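Local structure of VAO-type flavoprotein oxidase VAO615 (Myceliophthora thermophila, 6F72) at residues A[305-310]-A[381-386]; A[317-322]-A[342-347]. The protein carries bicovalently bound FAD and is probably an oxidase whose reduced flavin reacts rapidly with molecular oxygen, though its substrate has not been identified. All blocks are in the same frame, centred on the assembly; numbering follows the deposited sequence.

Interaction 1 of 2, residues A[305-310]-A[381-386]. With NAG (2-acetamido-2-deoxy-beta-D-glucopyranose), chain F.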
ATOM      1  N   THR A 305      -8.985 -21.746   5.586  1.00 32.81           N
ATOM      2  CA  THR A 305      -8.278 -22.529   6.590  1.00 33.32           C
ATOM      3  C   THR A 305      -7.191 -21.753   7.297  1.00 33.06           C
ATOM      4  O   THR A 305      -6.623 -20.806   6.744  1.00 32.43           O
ATOM      5  CB  THR A 305      -7.674 -23.837   6.019  1.00 33.45           C
ATOM      6  OG1 THR A 305      -7.342 -24.702   7.109  1.00 34.02           O
ATOM      7  CG2 THR A 305      -6.417 -23.574   5.158  1.00 32.71           C
ATOM      8  N   LEU A 306      -6.937 -22.166   8.535  1.00 33.75           N
ATOM      9  CA  LEU A 306      -5.645 -21.980   9.165  1.00 33.86           C
ATOM     10  C   LEU A 306      -4.835 -23.229   8.833  1.00 34.13           C
ATOM     11  O   LEU A 306      -5.328 -24.359   8.957  1.00 34.56           O
ATOM     12  CB  LEU A 306      -5.777 -21.804  10.687  1.00 34.58           C
ATOM     13  CG  LEU A 306      -4.560 -21.299  11.478  1.00 34.60           C
ATOM     14  CD1 LEU A 306      -5.014 -20.510  12.695  1.00 35.19           C
ATOM     15  CD2 LEU A 306      -3.626 -22.423  11.918  1.00 35.38           C
ATOM     16  N   LEU A 307      -3.598 -23.010   8.396  1.00 33.91           N
ATOM     17  CA  LEU A 307      -2.627 -24.080   8.234  1.00 34.41           C
ATOM     18  C   LEU A 307      -1.292 -23.656   8.833  1.00 34.65           C
ATOM     19  O   LEU A 307      -0.610 -22.777   8.295  1.00 33.94           O
ATOM     20  CB  LEU A 307      -2.493 -24.481   6.756  1.00 34.01           C
ATOM     21  CG  LEU A 307      -1.357 -25.410   6.291  1.00 34.22           C
ATOM     22  CD1 LEU A 307      -1.370 -26.757   7.007  1.00 34.90           C
ATOM     23  CD2 LEU A 307      -1.431 -25.587   4.781  1.00 33.80           C
ATOM     24  N   GLY A 308      -0.932 -24.289   9.948  1.00 35.85           N
ATOM     25  CA  GLY A 308       0.293 -23.968  10.672  1.00 36.72           C
ATOM     26  C   GLY A 308       1.141 -25.178  10.988  1.00 38.16           C
ATOM     27  O   GLY A 308       0.619 -26.273  11.187  1.00 38.65           O
ATOM     28  N   PHE A 309       2.458 -24.973  11.021  1.00 38.84           N
ATOM     29  CA  PHE A 309       3.423 -26.000  11.430  1.00 40.16           C
ATOM     30  C   PHE A 309       4.683 -25.364  12.008  1.00 41.24           C
ATOM     31  O   PHE A 309       5.006 -24.220  11.677  1.00 40.47           O
ATOM     32  CB  PHE A 309       3.762 -26.952  10.270  1.00 39.62           C
ATOM     33  CG  PHE A 309       4.418 -26.290   9.084  1.00 38.73           C
ATOM     34  CD1 PHE A 309       5.810 -26.124   9.031  1.00 38.64           C
ATOM     35  CD2 PHE A 309       3.650 -25.866   7.986  1.00 38.12           C
ATOM     36  CE1 PHE A 309       6.419 -25.526   7.931  1.00 38.05           C
ATOM     37  CE2 PHE A 309       4.256 -25.277   6.878  1.00 37.43           C
ATOM     38  CZ  PHE A 309       5.641 -25.107   6.853  1.00 37.59           C
ATOM     39  N   ASN A 310       5.393 -26.117  12.852  1.00 43.72           N
ATOM     40  CA  ASN A 310       6.597 -25.614  13.528  1.00 45.66           C
ATOM     41  C   ASN A 310       7.761 -26.628  13.621  1.00 45.62           C
ATOM     42  O   ASN A 310       7.708 -27.696  13.009  1.00 45.12           O
ATOM     43  CB  ASN A 310       6.237 -25.017  14.900  1.00 48.88           C
ATOM     44  CG  ASN A 310       5.583 -26.013  15.836  1.00 53.39           C
ATOM     45  OD1 ASN A 310       6.160 -27.046  16.174  1.00 54.06           O
ATOM     46  ND2 ASN A 310       4.368 -25.694  16.271  1.00 57.90           N
ATOM     47  N   PRO A 381       0.677 -30.793  11.484  1.00 41.04           N
ATOM     48  CA  PRO A 381       0.246 -29.400  11.338  1.00 40.12           C
ATOM     49  C   PRO A 381      -0.956 -29.042  12.216  1.00 40.35           C
ATOM     50  O   PRO A 381      -1.599 -29.931  12.787  1.00 41.09           O
ATOM     51  CB  PRO A 381      -0.127 -29.306   9.854  1.00 39.53           C
ATOM     52  CG  PRO A 381      -0.541 -30.693   9.483  1.00 40.31           C
ATOM     53  CD  PRO A 381       0.332 -31.607  10.300  1.00 40.97           C
ATOM     54  N   VAL A 382      -1.218 -27.742  12.345  1.00 39.90           N
ATOM     55  CA  VAL A 382      -2.490 -27.234  12.865  1.00 40.06           C
ATOM     56  C   VAL A 382      -3.321 -26.874  11.634  1.00 39.28           C
ATOM     57  O   VAL A 382      -2.936 -26.015  10.830  1.00 38.34           O
ATOM     58  CB  VAL A 382      -2.316 -26.024  13.816  1.00 40.14           C
ATOM     59  CG1 VAL A 382      -3.670 -25.496  14.287  1.00 40.29           C
ATOM     60  CG2 VAL A 382      -1.450 -26.397  15.016  1.00 41.12           C
ATOM     61  N   VAL A 383      -4.437 -27.581  11.476  1.00 39.69           N
ATOM     62  CA  VAL A 383      -5.308 -27.442  10.310  1.00 39.05           C
ATOM     63  C   VAL A 383      -6.701 -27.134  10.822  1.00 39.50           C
ATOM     64  O   VAL A 383      -7.285 -27.935  11.559  1.00 40.38           O
ATOM     65  CB  VAL A 383      -5.388 -28.734   9.457  1.00 39.44           C
ATOM     66  CG1 VAL A 383      -5.939 -28.426   8.066  1.00 38.74           C
ATOM     67  CG2 VAL A 383      -4.038 -29.435   9.353  1.00 39.44           C
ATOM     68  N   GLN A 384      -7.226 -25.974  10.437  1.00 38.92           N
ATOM     69  CA  GLN A 384      -8.573 -25.566  10.842  1.00 39.45           C
ATOM     70  C   GLN A 384      -9.355 -25.084   9.622  1.00 38.74           C
ATOM     71  O   GLN A 384      -9.405 -23.879   9.347  1.00 38.07           O
ATOM     72  CB  GLN A 384      -8.527 -24.529  11.982  1.00 39.72           C
ATOM     73  CG  GLN A 384      -8.147 -25.143  13.329  1.00 41.04           C
ATOM     74  CD  GLN A 384      -7.587 -24.158  14.350  1.00 41.32           C
ATOM     75  OE1 GLN A 384      -6.901 -23.187  14.009  1.00 40.84           O
ATOM     76  NE2 GLN A 384      -7.858 -24.429  15.620  1.00 42.35           N
ATOM     77  N   PRO A 385      -9.942 -26.038   8.861  1.00 38.90           N
ATOM     78  CA  PRO A 385     -10.721 -25.683   7.687  1.00 38.26           C
ATOM     79  C   PRO A 385     -12.074 -25.121   8.085  1.00 38.31           C
ATOM     80  O   PRO A 385     -12.586 -25.446   9.155  1.00 38.94           O
ATOM     81  CB  PRO A 385     -10.922 -27.025   6.965  1.00 38.92           C
ATOM     82  CG  PRO A 385     -10.072 -28.019   7.678  1.00 39.52           C
ATOM     83  CD  PRO A 385      -9.939 -27.497   9.070  1.00 39.79           C
ATOM     84  N   ARG A 386     -12.625 -24.272   7.220  1.00 37.56           N
ATOM     85  CA  ARG A 386     -13.999 -23.773   7.338  1.00 37.72           C
ATOM     86  C   ARG A 386     -14.533 -23.384   5.967  1.00 37.12           C
ATOM     87  O   ARG A 386     -13.786 -23.380   4.978  1.00 36.63           O
ATOM     88  CB  ARG A 386     -14.108 -22.597   8.345  1.00 37.67           C
ATOM     89  CG  ARG A 386     -13.339 -21.323   7.974  1.00 36.61           C
ATOM     90  CD  ARG A 386     -13.532 -20.178   8.966  1.00 36.34           C
ATOM     91  NE  ARG A 386     -12.983 -20.507  10.278  1.00 36.65           N
ATOM     92  CZ  ARG A 386     -13.703 -20.836  11.347  1.00 37.45           C
ATOM     93  NH1 ARG A 386     -15.028 -20.861  11.299  1.00 37.85           N
ATOM     94  NH2 ARG A 386     -13.085 -21.135  12.476  1.00 37.83           N
TER
HETATM   95  C1  NAG F 609       3.608 -26.510  17.190  1.00 42.61           C
HETATM   96  C2  NAG F 609       2.849 -25.655  18.221  1.00 49.20           C
HETATM   97  C3  NAG F 609       2.009 -26.523  19.168  1.00 49.32           C
HETATM   98  C4  NAG F 609       1.175 -27.561  18.408  1.00 49.58           C
HETATM   99  C5  NAG F 609       2.117 -28.392  17.520  1.00 48.51           C
HETATM  100  C6  NAG F 609       1.415 -29.537  16.791  1.00 50.41           C
HETATM  101  C7  NAG F 609       4.060 -23.542  18.759  1.00 53.42           C
HETATM  102  C8  NAG F 609       5.070 -22.934  19.689  1.00 53.18           C
HETATM  103  N2  NAG F 609       3.789 -24.838  18.986  1.00 51.91           N
HETATM  104  O3  NAG F 609       1.157 -25.689  19.961  1.00 50.65           O
HETATM  105  O4  NAG F 609       0.445 -28.383  19.333  1.00 51.50           O
HETATM  106  O5  NAG F 609       2.781 -27.521  16.579  1.00 45.44           O
HETATM  107  O6  NAG F 609       0.626 -29.033  15.706  1.00 53.36           O
HETATM  108  O7  NAG F 609       3.543 -22.878  17.870  1.00 54.45           O
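The carbonyl oxygen of L306 is gripped by two donors: Q384 N, 2.9 Å from L306 O across the strands, and the hydroxyl of T305, its own neighbour in the chain. T305 OG1 lies anti to its backbone N (chi1 -164°), and from there it reaches L306 O at 2.8 Å from above the carbonyl plane. L306 N returns the bond to Q384 O, and the G308–V382 pair repeats the exchange, with V382 N 2.6 Å from G308 O. These reciprocal bonds lock 382-386 antiparallel to 305-310, at the margin of a seven-stranded antiparallel sheet in which 382-388 is an outermost strand, consistent with the large antiparallel sheet of the substrate-binding domain in VAO-type oxidases.

The two faces of the ladder differ. On one, L307 crosses P381 obliquely, CD1 standing 4.0 Å from P381 CB, and helix 360-376 covers T305, L307 and F309 through L367, L371 and L374. On the other, L306 and Q384 run side by side; L306 CD1 lies 3.5 Å from Q384 OE1, and L306 CD2 meets V382 CG1 at 3.9 Å. Just beyond the ladder N310 carries an N-linked sugar, ND2 being bonded to C1 of the N-acetylglucosamine, while N310 OD1 accepts from S312 N. The sugar lies near the start of the second strand: its O6 comes within 3.4 Å of V382 CG2, and it is hydrogen-bonded to T380 O.

Interaction 2 of 2, residues A[317-322]-A[342-347]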
ATOM      1  N   GLU A 317      16.009 -27.702  10.874  1.00 41.05           N
ATOM      2  CA  GLU A 317      16.431 -28.087   9.532  1.00 41.01           C
ATOM      3  C   GLU A 317      15.317 -28.707   8.684  1.00 40.11           C
ATOM      4  O   GLU A 317      15.211 -28.400   7.489  1.00 39.41           O
ATOM      5  CB  GLU A 317      17.657 -29.001   9.587  1.00 42.61           C
ATOM      6  CG  GLU A 317      18.981 -28.251   9.475  1.00 43.65           C
ATOM      7  CD  GLU A 317      19.228 -27.652   8.086  1.00 43.49           C
ATOM      8  OE1 GLU A 317      18.772 -28.225   7.070  1.00 43.50           O
ATOM      9  OE2 GLU A 317      19.903 -26.602   8.005  1.00 43.67           O
ATOM     10  N   VAL A 318      14.506 -29.569   9.305  1.00 39.94           N
ATOM     11  CA  VAL A 318      13.347 -30.200   8.643  1.00 39.16           C
ATOM     12  C   VAL A 318      12.255 -29.152   8.408  1.00 37.92           C
ATOM     13  O   VAL A 318      11.600 -29.167   7.358  1.00 37.39           O
ATOM     14  CB  VAL A 318      12.808 -31.433   9.424  1.00 39.82           C
ATOM     15  CG1 VAL A 318      11.504 -31.959   8.825  1.00 39.50           C
ATOM     16  CG2 VAL A 318      13.843 -32.559   9.460  1.00 40.79           C
ATOM     17  N   TYR A 319      12.087 -28.241   9.378  1.00 37.47           N
ATOM     18  CA  TYR A 319      11.180 -27.091   9.252  1.00 36.35           C
ATOM     19  C   TYR A 319      11.418 -26.302   7.964  1.00 35.50           C
ATOM     20  O   TYR A 319      10.468 -26.040   7.231  1.00 34.82           O
ATOM     21  CB  TYR A 319      11.260 -26.155  10.477  1.00 36.45           C
ATOM     22  CG  TYR A 319      10.596 -24.798  10.266  1.00 35.62           C
ATOM     23  CD1 TYR A 319       9.199 -24.667  10.277  1.00 35.11           C
ATOM     24  CD2 TYR A 319      11.364 -23.648  10.030  1.00 35.42           C
ATOM     25  CE1 TYR A 319       8.588 -23.431  10.067  1.00 34.34           C
ATOM     26  CE2 TYR A 319      10.760 -22.409   9.816  1.00 34.70           C
ATOM     27  CZ  TYR A 319       9.376 -22.305   9.840  1.00 34.12           C
ATOM     28  OH  TYR A 319       8.783 -21.081   9.630  1.00 33.47           O
ATOM     29  N   TRP A 320      12.677 -25.935   7.695  1.00 35.54           N
ATOM     30  CA  TRP A 320      13.002 -25.131   6.510  1.00 34.95           C
ATOM     31  C   TRP A 320      12.851 -25.871   5.184  1.00 34.73           C
ATOM     32  O   TRP A 320      12.528 -25.259   4.160  1.00 34.14           O
ATOM     33  CB  TRP A 320      14.370 -24.459   6.629  1.00 35.38           C
ATOM     34  CG  TRP A 320      14.324 -23.287   7.552  1.00 35.29           C
ATOM     35  CD1 TRP A 320      14.933 -23.187   8.772  1.00 35.93           C
ATOM     36  CD2 TRP A 320      13.595 -22.059   7.364  1.00 34.50           C
ATOM     37  NE1 TRP A 320      14.643 -21.974   9.349  1.00 35.63           N
ATOM     38  CE2 TRP A 320      13.829 -21.258   8.513  1.00 34.77           C
ATOM     39  CE3 TRP A 320      12.776 -21.554   6.338  1.00 33.64           C
ATOM     40  CZ2 TRP A 320      13.274 -19.975   8.666  1.00 34.26           C
ATOM     41  CZ3 TRP A 320      12.224 -20.281   6.488  1.00 33.13           C
ATOM     42  CH2 TRP A 320      12.476 -19.505   7.647  1.00 33.37           C
ATOM     43  N   GLU A 321      13.060 -27.182   5.218  1.00 35.27           N
ATOM     44  CA  GLU A 321      12.787 -28.034   4.072  1.00 35.28           C
ATOM     45  C   GLU A 321      11.282 -28.130   3.811  1.00 34.59           C
ATOM     46  O   GLU A 321      10.858 -28.216   2.649  1.00 34.34           O
ATOM     47  CB  GLU A 321      13.400 -29.421   4.269  1.00 36.34           C
ATOM     48  CG  GLU A 321      14.922 -29.393   4.268  1.00 37.20           C
ATOM     49  CD  GLU A 321      15.562 -30.741   4.530  1.00 38.39           C
ATOM     50  OE1 GLU A 321      14.863 -31.703   4.924  1.00 38.71           O
ATOM     51  OE2 GLU A 321      16.790 -30.831   4.335  1.00 39.21           O
ATOM     52  N   ALA A 322      10.495 -28.095   4.892  1.00 34.19           N
ATOM     53  CA  ALA A 322       9.039 -28.179   4.820  1.00 33.61           C
ATOM     54  C   ALA A 322       8.404 -26.895   4.257  1.00 32.69           C
ATOM     55  O   ALA A 322       7.364 -26.953   3.595  1.00 32.39           O
ATOM     56  CB  ALA A 322       8.460 -28.526   6.183  1.00 33.75           C
ATOM     57  N   TYR A 342       0.473 -15.852   4.542  1.00 27.03           N
ATOM     58  CA  TYR A 342       1.155 -16.539   5.615  1.00 27.45           C
ATOM     59  C   TYR A 342       2.275 -15.746   6.292  1.00 27.77           C
ATOM     60  O   TYR A 342       2.828 -14.806   5.715  1.00 27.68           O
ATOM     61  CB  TYR A 342       1.657 -17.917   5.167  1.00 27.71           C
ATOM     62  CG  TYR A 342       2.612 -17.917   4.010  1.00 27.61           C
ATOM     63  CD1 TYR A 342       2.141 -17.839   2.704  1.00 27.29           C
ATOM     64  CD2 TYR A 342       3.992 -18.023   4.215  1.00 27.97           C
ATOM     65  CE1 TYR A 342       3.008 -17.841   1.627  1.00 27.34           C
ATOM     66  CE2 TYR A 342       4.873 -18.041   3.138  1.00 27.99           C
ATOM     67  CZ  TYR A 342       4.366 -17.950   1.848  1.00 27.70           C
ATOM     68  OH  TYR A 342       5.199 -17.938   0.770  1.00 27.82           O
ATOM     69  N   SER A 343       2.573 -16.144   7.527  1.00 28.15           N
ATOM     70  CA  SER A 343       3.652 -15.590   8.334  1.00 28.46           C
ATOM     71  C   SER A 343       4.802 -16.590   8.358  1.00 28.76           C
ATOM     72  O   SER A 343       4.604 -17.772   8.659  1.00 28.94           O
ATOM     73  CB  SER A 343       3.154 -15.335   9.750  1.00 29.01           C
ATOM     74  OG  SER A 343       4.150 -14.697  10.525  1.00 29.80           O
ATOM     75  N   VAL A 344       5.989 -16.118   7.995  1.00 28.77           N
ATOM     76  CA  VAL A 344       7.190 -16.953   8.012  1.00 29.32           C
ATOM     77  C   VAL A 344       8.016 -16.545   9.241  1.00 30.03           C
ATOM     78  O   VAL A 344       8.601 -15.463   9.264  1.00 30.05           O
ATOM     79  CB  VAL A 344       8.042 -16.806   6.720  1.00 29.07           C
ATOM     80  CG1 VAL A 344       9.257 -17.733   6.749  1.00 29.58           C
ATOM     81  CG2 VAL A 344       7.222 -17.072   5.462  1.00 28.38           C
ATOM     82  N   GLY A 345       8.048 -17.408  10.251  1.00 30.79           N
ATOM     83  CA  GLY A 345       8.927 -17.206  11.405  1.00 31.86           C
ATOM     84  C   GLY A 345      10.126 -18.137  11.396  1.00 32.67           C
ATOM     85  O   GLY A 345      10.185 -19.073  10.597  1.00 32.60           O
ATOM     86  N   ASN A 346      11.068 -17.881  12.308  1.00 33.60           N
ATOM     87  CA  ASN A 346      12.303 -18.665  12.471  1.00 34.47           C
ATOM     88  C   ASN A 346      12.049 -20.124  12.877  1.00 34.85           C
ATOM     89  O   ASN A 346      12.894 -20.988  12.639  1.00 35.37           O
ATOM     90  CB  ASN A 346      13.217 -17.970  13.504  1.00 35.46           C
ATOM     91  CG  ASN A 346      14.652 -18.491  13.487  1.00 36.38           C
ATOM     92  OD1 ASN A 346      15.207 -18.811  12.426  1.00 36.10           O
ATOM     93  ND2 ASN A 346      15.269 -18.570  14.679  1.00 37.39           N
ATOM     94  N   ASN A 347      10.890 -20.387  13.485  1.00 34.81           N
ATOM     95  CA  ASN A 347      10.559 -21.708  14.035  1.00 35.35           C
ATOM     96  C   ASN A 347       9.162 -22.199  13.650  1.00 34.74           C
ATOM     97  O   ASN A 347       8.863 -23.381  13.815  1.00 35.13           O
ATOM     98  CB  ASN A 347      10.693 -21.716  15.571  1.00 36.44           C
ATOM     99  CG  ASN A 347      11.998 -21.113  16.055  1.00 37.27           C
ATOM    100  OD1 ASN A 347      12.037 -19.945  16.450  1.00 37.46           O
ATOM    101  ND2 ASN A 347      13.077 -21.897  16.014  1.00 37.86           N
TER
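Y319 extends its ring from the helix to the loop 345-347, and the hydroxyl ends there as donor to G345 O, with OH and O 2.6 Å apart. Y319 CG stands anti to the backbone N (chi1 167°), on the side of the helix facing the turn. G345 O lies at the ring's edge, near its plane, whereas the backbone carbonyl of N347 covers one face, its carbon 3.8 Å above the plane and displaced toward the rim. The ring of W320 is turned steeply against that of Y319: Y319 CE2 sits 3.5 Å above the centre of the indole, and W320 NE1 lies in the tyrosine plane at its edge. Helix 316-335 thus brings two consecutive aromatics to the turn of a β-hairpin, whose strands 339-344 and 348-356 are neighbours in the antiparallel sheet. A phenylalanine in place of Y319 would probably leave G345 O without this donor and the ring freer to shift against the turn. W320 CH2 meets V344 CG1 at 3.8 Å, and F436 of helix 426-439 touches both residues. The turn is held further: N346 O accepts from N316 ND2 at the start of the same helix, N346 OD1 from Q441 NE2, and N347 ND2 is hydrogen-bonded to D311.

Overall arrangement
The two contacts show how different chemistry serves different places on one sheet. Interaction 1 joins strand to strand at the sheet's margin, through a regular ladder of backbone bonds; interaction 2 ties a helix to a hairpin turn, through two aromatic side chains and a single hydrogen bond, from the phenol to a backbone carbonyl of the turn. Both are partly buried and lie on the same side of the chain's centre, their midpoints about 14 Å apart. Strand 302-310 is followed in the chain, after a short link, by helix 316-335, and interaction 2 is nested within the loop that interaction 1 closes. They also touch: F309 CE1 packs on Y319 CE1 at 3.7 Å, and glycosylated N310 lies against the N347 carbonyl.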